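Local coordinates for protein ORF10 (Moritella marina, PDB 6RIW) that forms the ketosynthase–chain length factor didomain of a polyunsaturated fatty acid synthase, where it probably takes part in acyl-chain elongation on acyl carrier protein, at residues I66-Y76 with Q91-Q99; M218-A226 with H368-P376. All coordinates share one frame; numbering follows the deposited sequence.

Contact 1 (I66-Y76 with Q91-Q99)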
loop_
_atom_site.group_PDB
_atom_site.type_symbol
_atom_site.label_atom_id
_atom_site.label_comp_id
_atom_site.label_asym_id
_atom_site.label_seq_id
_atom_site.Cartn_x
_atom_site.Cartn_y
_atom_site.Cartn_z
ATOM N N ILE A 66 -19.510 -6.484 -1.300
ATOM C CA ILE A 66 -19.574 -7.744 -0.565
ATOM C C ILE A 66 -20.741 -7.611 0.398
ATOM O O ILE A 66 -20.668 -6.846 1.360
ATOM C CB ILE A 66 -18.274 -8.037 0.200
ATOM C CG1 ILE A 66 -17.072 -8.095 -0.747
ATOM C CG2 ILE A 66 -18.397 -9.342 1.010
ATOM C CD1 ILE A 66 -17.291 -9.038 -1.947
ATOM N N SER A 67 -21.814 -8.357 0.150
ATOM C CA SER A 67 -23.010 -8.289 0.977
ATOM C C SER A 67 -23.163 -9.576 1.775
ATOM O O SER A 67 -22.877 -10.666 1.267
ATOM C CB SER A 67 -24.255 -8.066 0.119
ATOM O OG SER A 67 -24.132 -6.849 -0.601
ATOM N N ASP A 68 -23.590 -9.435 3.034
ATOM C CA ASP A 68 -24.044 -10.568 3.848
ATOM C C ASP A 68 -22.953 -11.619 4.047
ATOM O O ASP A 68 -23.214 -12.825 4.057
ATOM C CB ASP A 68 -25.300 -11.189 3.235
ATOM C CG ASP A 68 -26.416 -10.168 3.062
ATOM O OD1 ASP A 68 -26.693 -9.427 4.038
ATOM O OD2 ASP A 68 -26.992 -10.080 1.955
ATOM N N PHE A 69 -21.713 -11.167 4.193
ATOM C CA PHE A 69 -20.604 -12.044 4.557
ATOM C C PHE A 69 -20.433 -11.987 6.072
ATOM O O PHE A 69 -20.284 -10.904 6.637
ATOM C CB PHE A 69 -19.304 -11.630 3.860
ATOM C CG PHE A 69 -18.111 -12.449 4.280
ATOM C CD1 PHE A 69 -17.933 -13.738 3.794
ATOM C CD2 PHE A 69 -17.183 -11.941 5.185
ATOM C CE1 PHE A 69 -16.834 -14.504 4.184
ATOM C CE2 PHE A 69 -16.083 -12.691 5.585
ATOM C CZ PHE A 69 -15.908 -13.986 5.081
ATOM N N ASN A 70 -20.442 -13.146 6.726
ATOM C CA ASN A 70 -20.306 -13.224 8.180
ATOM C C ASN A 70 -19.037 -14.020 8.451
ATOM O O ASN A 70 -19.011 -15.242 8.272
ATOM C CB ASN A 70 -21.535 -13.872 8.829
ATOM C CG ASN A 70 -22.827 -13.144 8.494
ATOM O OD1 ASN A 70 -23.711 -13.692 7.830
ATOM N ND2 ASN A 70 -22.944 -11.907 8.952
ATOM N N PHE A 71 -17.978 -13.313 8.834
ATOM C CA PHE A 71 -16.675 -13.931 9.022
ATOM C C PHE A 71 -16.691 -14.861 10.228
ATOM O O PHE A 71 -17.153 -14.482 11.308
ATOM C CB PHE A 71 -15.622 -12.842 9.216
ATOM C CG PHE A 71 -14.245 -13.359 9.502
ATOM C CD1 PHE A 71 -13.539 -14.066 8.542
ATOM C CD2 PHE A 71 -13.635 -13.089 10.726
ATOM C CE1 PHE A 71 -12.247 -14.530 8.815
ATOM C CE2 PHE A 71 -12.348 -13.543 10.995
ATOM C CZ PHE A 71 -11.659 -14.258 10.046
ATOM N N ASP A 72 -16.167 -16.070 10.039
ATOM C CA ASP A 72 -15.958 -17.033 11.118
ATOM C C ASP A 72 -14.530 -16.873 11.617
ATOM O O ASP A 72 -13.586 -17.211 10.903
ATOM C CB ASP A 72 -16.222 -18.449 10.610
ATOM C CG ASP A 72 -15.979 -19.529 11.663
ATOM O OD1 ASP A 72 -15.492 -19.243 12.781
ATOM O OD2 ASP A 72 -16.288 -20.698 11.352
ATOM N N ALA A 73 -14.375 -16.333 12.833
ATOM C CA ALA A 73 -13.062 -16.014 13.397
ATOM C C ALA A 73 -12.381 -17.204 14.062
ATOM O O ALA A 73 -11.257 -17.057 14.567
ATOM C CB ALA A 73 -13.196 -14.861 14.407
ATOM N N SER A 74 -13.011 -18.377 14.070
ATOM C CA SER A 74 -12.447 -19.533 14.750
ATOM C C SER A 74 -11.480 -20.281 13.835
ATOM O O SER A 74 -11.507 -20.139 12.612
ATOM C CB SER A 74 -13.567 -20.466 15.227
ATOM O OG SER A 74 -14.159 -21.159 14.129
ATOM N N GLY A 75 -10.596 -21.069 14.447
ATOM C CA GLY A 75 -9.748 -21.976 13.691
ATOM C C GLY A 75 -8.444 -21.415 13.167
ATOM O O GLY A 75 -7.777 -22.091 12.378
ATOM N N TYR A 76 -8.063 -20.201 13.556
ATOM C CA TYR A 76 -6.775 -19.628 13.185
ATOM C C TYR A 76 -5.777 -19.779 14.333
ATOM O O TYR A 76 -6.115 -20.212 15.439
ATOM C CB TYR A 76 -6.928 -18.142 12.815
ATOM C CG TYR A 76 -7.790 -17.909 11.608
ATOM C CD1 TYR A 76 -7.234 -17.885 10.342
ATOM C CD2 TYR A 76 -9.160 -17.754 11.728
ATOM C CE1 TYR A 76 -8.018 -17.696 9.227
ATOM C CE2 TYR A 76 -9.953 -17.559 10.619
ATOM C CZ TYR A 76 -9.374 -17.528 9.376
ATOM O OH TYR A 76 -10.157 -17.345 8.275
ATOM N N GLN A 91 -10.359 -9.393 7.723
ATOM C CA GLN A 91 -11.173 -10.606 7.779
ATOM C C GLN A 91 -11.330 -11.229 6.400
ATOM O O GLN A 91 -11.298 -12.460 6.260
ATOM C CB GLN A 91 -12.535 -10.284 8.378
ATOM C CG GLN A 91 -12.413 -9.833 9.847
ATOM C CD GLN A 91 -13.748 -9.680 10.522
ATOM O OE1 GLN A 91 -14.778 -9.561 9.864
ATOM N NE2 GLN A 91 -13.741 -9.683 11.859
ATOM N N TRP A 92 -11.520 -10.399 5.372
ATOM C CA TRP A 92 -11.651 -10.953 4.029
ATOM C C TRP A 92 -10.356 -11.627 3.589
ATOM O O TRP A 92 -10.390 -12.675 2.941
ATOM C CB TRP A 92 -12.040 -9.864 3.036
ATOM C CG TRP A 92 -13.390 -9.272 3.259
ATOM C CD1 TRP A 92 -14.358 -9.699 4.134
ATOM C CD2 TRP A 92 -13.922 -8.122 2.603
ATOM N NE1 TRP A 92 -15.456 -8.884 4.055
ATOM C CE2 TRP A 92 -15.219 -7.912 3.114
ATOM C CE3 TRP A 92 -13.426 -7.250 1.626
ATOM C CZ2 TRP A 92 -16.024 -6.843 2.701
ATOM C CZ3 TRP A 92 -14.230 -6.195 1.202
ATOM C CH2 TRP A 92 -15.520 -6.008 1.737
ATOM N N GLY A 93 -9.202 -11.028 3.913
ATOM C CA GLY A 93 -7.926 -11.652 3.575
ATOM C C GLY A 93 -7.688 -12.956 4.318
ATOM O O GLY A 93 -7.179 -13.925 3.745
ATOM N N LEU A 94 -8.056 -13.001 5.599
ATOM C CA LEU A 94 -7.965 -14.252 6.351
ATOM C C LEU A 94 -8.891 -15.319 5.768
ATOM O O LEU A 94 -8.513 -16.496 5.647
ATOM C CB LEU A 94 -8.316 -13.990 7.815
ATOM C CG LEU A 94 -7.239 -13.191 8.547
ATOM C CD1 LEU A 94 -7.786 -12.681 9.867
ATOM C CD2 LEU A 94 -6.003 -14.060 8.750
ATOM N N TYR A 95 -10.108 -14.925 5.407
ATOM C CA TYR A 95 -11.049 -15.876 4.816
ATOM C C TYR A 95 -10.470 -16.540 3.563
ATOM O O TYR A 95 -10.447 -17.774 3.460
ATOM C CB TYR A 95 -12.362 -15.168 4.489
ATOM C CG TYR A 95 -13.310 -16.061 3.690
ATOM C CD1 TYR A 95 -13.986 -17.104 4.321
ATOM C CD2 TYR A 95 -13.515 -15.871 2.326
ATOM C CE1 TYR A 95 -14.845 -17.933 3.618
ATOM C CE2 TYR A 95 -14.386 -16.719 1.593
ATOM C CZ TYR A 95 -15.048 -17.739 2.265
ATOM O OH TYR A 95 -15.903 -18.591 1.603
ATOM N N VAL A 96 -10.008 -15.746 2.589
ATOM C CA VAL A 96 -9.509 -16.360 1.355
ATOM C C VAL A 96 -8.198 -17.108 1.593
ATOM O O VAL A 96 -7.892 -18.059 0.867
ATOM C CB VAL A 96 -9.366 -15.339 0.206
ATOM C CG1 VAL A 96 -10.757 -14.787 -0.176
ATOM C CG2 VAL A 96 -8.358 -14.211 0.563
ATOM N N THR A 97 -7.420 -16.727 2.610
ATOM C CA THR A 97 -6.227 -17.504 2.941
ATOM C C THR A 97 -6.598 -18.906 3.424
ATOM O O THR A 97 -6.067 -19.906 2.921
ATOM C CB THR A 97 -5.398 -16.772 3.993
ATOM O OG1 THR A 97 -4.851 -15.590 3.406
ATOM C CG2 THR A 97 -4.223 -17.645 4.435
ATOM N N LYS A 98 -7.503 -18.990 4.398
ATOM C CA LYS A 98 -7.938 -20.283 4.929
ATOM C C LYS A 98 -8.553 -21.137 3.831
ATOM O O LYS A 98 -8.256 -22.337 3.718
ATOM C CB LYS A 98 -8.951 -20.072 6.061
ATOM C CG LYS A 98 -9.271 -21.315 6.901
ATOM C CD LYS A 98 -9.515 -20.889 8.346
ATOM C CE LYS A 98 -10.456 -21.804 9.096
ATOM N NZ LYS A 98 -11.400 -20.954 9.909
ATOM N N GLN A 99 -9.423 -20.536 3.020
ATOM C CA GLN A 99 -10.102 -21.298 1.978
ATOM C C GLN A 99 -9.117 -21.790 0.927
ATOM O O GLN A 99 -9.216 -22.934 0.464
ATOM C CB GLN A 99 -11.198 -20.447 1.326
ATOM C CG GLN A 99 -12.387 -20.115 2.264
ATOM C CD GLN A 99 -13.126 -21.358 2.733
ATOM O OE1 GLN A 99 -13.509 -22.205 1.931
ATOM N NE2 GLN A 99 -13.312 -21.478 4.038
HETATM O O HOH W 1 -12.713 -18.154 8.572
#
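F69 joins W92 and Y95 in an aromatic cluster, a worked example of how an irregular loop can be bound to a helix by rings. Two edge-to-face pairs build it: the indole edge of W92 is turned to the face of F69 in an offset approach, with the planes at 83°, while F69 turns its own edge to Y95, bringing CZ of F69 to 3.6 Å from CG of Y95. The hydroxyl of Y95 is bonded outside the cluster, to the carbonyl of Q17.

Aliphatic carbons cover other faces. I66 CG1 lies over the six-membered ring of W92, and Q91 CB over F71, 3.8 Å from the ring centroid. Beyond CG the extended Q91 chain continues across F71, its amide 27° from the ring plane and its NE2 bonded to L83 O.

Polar bonds gather at the far end. K98 crosses Y76 with CD over the ring, and the chain, bent at chi2 and chi4, carries its NZ past the ring to S74 O, to which it donates at 2.8 Å while making an off-centre cation-pi contact with Y76. A water bonded to D72 O and Y76 OH, each at 2.7 Å, also reaches NZ weakly. D72 OD1 takes S74 N and OG, forming an Asx turn.

The chemistry thus runs from apolar ring packing to a lysine whose charge is probably met mainly by the S74 carbonyl and the Y76 ring, with a weak contribution from the water.

Contact 2 (M218-A226 with H368-P376)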
loop_
_atom_site.group_PDB
_atom_site.type_symbol
_atom_site.label_atom_id
_atom_site.label_comp_id
_atom_site.label_asym_id
_atom_site.label_seq_id
_atom_site.Cartn_x
_atom_site.Cartn_y
_atom_site.Cartn_z
ATOM N N MET A 218 4.002 -20.452 -2.096
ATOM C CA MET A 218 3.646 -19.048 -1.908
ATOM C C MET A 218 2.137 -18.863 -1.979
ATOM O O MET A 218 1.469 -19.441 -2.844
ATOM C CB MET A 218 4.306 -18.134 -2.961
ATOM C CG MET A 218 5.806 -17.918 -2.782
ATOM S SD MET A 218 6.252 -17.062 -1.260
ATOM C CE MET A 218 5.545 -15.414 -1.564
ATOM N N LEU A 219 1.608 -18.028 -1.084
ATOM C CA LEU A 219 0.279 -17.443 -1.241
ATOM C C LEU A 219 0.410 -16.120 -1.986
ATOM O O LEU A 219 1.295 -15.307 -1.682
ATOM C CB LEU A 219 -0.377 -17.204 0.121
ATOM C CG LEU A 219 -0.902 -18.402 0.914
ATOM C CD1 LEU A 219 -1.387 -17.937 2.271
ATOM C CD2 LEU A 219 -2.030 -19.069 0.179
ATOM N N ALA A 220 -0.436 -15.915 -2.982
ATOM C CA ALA A 220 -0.452 -14.645 -3.688
ATOM C C ALA A 220 -1.899 -14.228 -3.895
ATOM O O ALA A 220 -2.727 -15.018 -4.356
ATOM C CB ALA A 220 0.280 -14.717 -5.037
ATOM N N GLY A 221 -2.195 -12.983 -3.585
ATOM C CA GLY A 221 -3.567 -12.548 -3.651
ATOM C C GLY A 221 -3.648 -11.060 -3.433
ATOM O O GLY A 221 -2.636 -10.359 -3.502
ATOM N N ALA A 222 -4.867 -10.587 -3.174
ATOM C CA ALA A 222 -5.097 -9.159 -2.983
ATOM C C ALA A 222 -6.423 -8.946 -2.274
ATOM O O ALA A 222 -7.288 -9.823 -2.254
ATOM C CB ALA A 222 -5.086 -8.400 -4.314
ATOM N N VAL A 223 -6.578 -7.748 -1.724
ATOM C CA VAL A 223 -7.781 -7.345 -1.008
ATOM C C VAL A 223 -8.015 -5.882 -1.340
ATOM O O VAL A 223 -7.060 -5.107 -1.511
ATOM C CB VAL A 223 -7.658 -7.595 0.515
ATOM C CG1 VAL A 223 -6.491 -6.796 1.101
ATOM C CG2 VAL A 223 -8.959 -7.226 1.241
ATOM N N SER A 224 -9.286 -5.539 -1.539
ATOM C CA SER A 224 -9.750 -4.178 -1.775
ATOM C C SER A 224 -10.891 -3.977 -0.783
ATOM O O SER A 224 -11.999 -4.487 -0.997
ATOM C CB SER A 224 -10.207 -4.006 -3.231
ATOM O OG SER A 224 -11.019 -2.857 -3.403
ATOM N N ALA A 225 -10.621 -3.263 0.315
ATOM C CA ALA A 225 -11.631 -3.023 1.355
ATOM C C ALA A 225 -11.474 -1.628 1.949
ATOM O O ALA A 225 -11.600 -1.422 3.166
ATOM C CB ALA A 225 -11.540 -4.069 2.466
ATOM N N ALA A 226 -11.167 -0.659 1.101
ATOM C CA ALA A 226 -11.120 0.726 1.545
ATOM C C ALA A 226 -12.520 1.240 1.882
ATOM O O ALA A 226 -13.535 0.714 1.415
ATOM C CB ALA A 226 -10.506 1.600 0.446
ATOM N N HIS A 368 -14.983 -2.984 -11.095
ATOM C CA HIS A 368 -13.520 -2.921 -11.036
ATOM C C HIS A 368 -13.108 -3.027 -9.568
ATOM O O HIS A 368 -13.294 -2.083 -8.795
ATOM C CB HIS A 368 -13.032 -1.623 -11.684
ATOM C CG HIS A 368 -11.545 -1.418 -11.645
ATOM N ND1 HIS A 368 -10.674 -2.330 -11.086
ATOM C CD2 HIS A 368 -10.772 -0.423 -12.145
ATOM C CE1 HIS A 368 -9.433 -1.887 -11.207
ATOM N NE2 HIS A 368 -9.464 -0.735 -11.852
ATOM N N LEU A 369 -12.547 -4.171 -9.190
ATOM C CA LEU A 369 -12.205 -4.446 -7.795
ATOM C C LEU A 369 -10.885 -3.797 -7.346
ATOM O O LEU A 369 -10.337 -4.198 -6.305
ATOM C CB LEU A 369 -12.156 -5.964 -7.568
ATOM C CG LEU A 369 -13.432 -6.632 -7.050
ATOM C CD1 LEU A 369 -14.643 -6.320 -7.932
ATOM C CD2 LEU A 369 -13.268 -8.153 -6.842
ATOM N N LEU A 370 -10.344 -2.844 -8.105
ATOM C CA LEU A 370 -9.204 -2.026 -7.670
ATOM C C LEU A 370 -7.998 -2.927 -7.434
ATOM O O LEU A 370 -7.579 -3.636 -8.367
ATOM C CB LEU A 370 -9.664 -1.205 -6.465
ATOM C CG LEU A 370 -10.958 -0.397 -6.663
ATOM C CD1 LEU A 370 -11.352 0.375 -5.401
ATOM C CD2 LEU A 370 -10.805 0.558 -7.853
ATOM N N THR A 371 -7.380 -2.920 -6.243
ATOM C CA THR A 371 -6.193 -3.754 -6.036
ATOM C C THR A 371 -6.495 -5.232 -6.222
ATOM O O THR A 371 -5.591 -6.005 -6.557
ATOM C CB THR A 371 -5.611 -3.488 -4.650
ATOM O OG1 THR A 371 -6.672 -3.435 -3.694
ATOM C CG2 THR A 371 -4.912 -2.131 -4.667
ATOM N N ALA A 372 -7.751 -5.641 -6.053
ATOM C CA ALA A 372 -8.111 -7.039 -6.221
ATOM C C ALA A 372 -8.628 -7.363 -7.617
ATOM O O ALA A 372 -9.113 -8.477 -7.830
ATOM C CB ALA A 372 -9.176 -7.429 -5.188
ATOM N N ALA A 373 -8.551 -6.421 -8.566
ATOM C CA ALA A 373 -9.220 -6.620 -9.854
ATOM C C ALA A 373 -8.658 -7.809 -10.616
ATOM O O ALA A 373 -9.397 -8.495 -11.341
ATOM C CB ALA A 373 -9.116 -5.355 -10.715
ATOM N N GLY A 374 -7.355 -8.058 -10.504
ATOM C CA GLY A 374 -6.802 -9.188 -11.215
ATOM C C GLY A 374 -7.260 -10.530 -10.683
ATOM O O GLY A 374 -7.192 -11.522 -11.413
ATOM N N MET A 375 -7.713 -10.593 -9.425
ATOM C CA MET A 375 -8.089 -11.893 -8.864
ATOM C C MET A 375 -9.247 -12.544 -9.622
ATOM O O MET A 375 -9.095 -13.702 -10.055
ATOM C CB MET A 375 -8.390 -11.760 -7.367
ATOM C CG MET A 375 -7.160 -11.515 -6.431
ATOM S SD MET A 375 -5.618 -12.326 -6.846
ATOM C CE MET A 375 -5.985 -14.007 -6.394
ATOM N N PRO A 376 -10.406 -11.899 -9.825
ATOM C CA PRO A 376 -11.448 -12.570 -10.632
ATOM C C PRO A 376 -11.030 -12.815 -12.071
ATOM O O PRO A 376 -11.451 -13.818 -12.667
ATOM C CB PRO A 376 -12.645 -11.607 -10.548
ATOM C CG PRO A 376 -12.056 -10.276 -10.202
ATOM C CD PRO A 376 -10.871 -10.584 -9.330
#
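The backbones come closest where A222, near the end of strand 218-224, faces A372 in the 3-10 segment at 371-372, with 4.9 Å between the CA atoms, and small residues on both sides make that approach possible. A222 CB sits 3.3 Å from T371 O and packs on the CA and CB of A372. Two residues along the strand, S224 meets the same alanine, with 4.1 Å between the CB atoms of S224 and A372, and S224 CB also lies against L369 O.

The hydrogen bond across the contact runs from T371 OG1 to V223 O at 2.8 Å. With chi1 at 44°, OG1 stands between the backbone N and the carbonyl carbon, a turn that directs it at the strand; it comes from above the carbonyl plane, 39° out of it. An alanine here has no hydroxyl, and V223 O would probably lose its side-chain donor from the loop, with a gap beside S224 CB. M375 closes the other end: its chain bends at chi2 and chi3 so that SD lies 3.8 Å from G221 CA, where glycine offers no side chain.

H368, at the start of the loop, packs on C196, consistent with the histidine–cysteine neighbourhood of ketosynthase active sites. Around the contact, A222, T371 and M375 touch helix 198-211, M375 also meets strand 259-270, and V223 turns from the loop toward helix 88-104. The strand therefore lies between the inner helices of the thiolase-like fold and an outer helix, hydrogen-bonded to strands 115-120 and 259-270.

From the N terminus, contact 1 comes first: the chain leaves strand 62-64, runs through the loop 66-76 and helix 80-84, and returns along helix 88-104, closing a short excursion of 14 residues. Contact 2 follows in series, neither enclosing the first nor crossing it, and bridges 141 residues to bring strand 217-224 against the start of helix 374-387. The two meet in space, their centres about 15 Å apart. W92 packs on A225 and on the backbone of S224, and T97 CG2 lies 3.6 Å from L219 CD1. Helix 88-104 thus has the loop on its outside and the strand on its inside, tying the ketosynthase surface to its buried core.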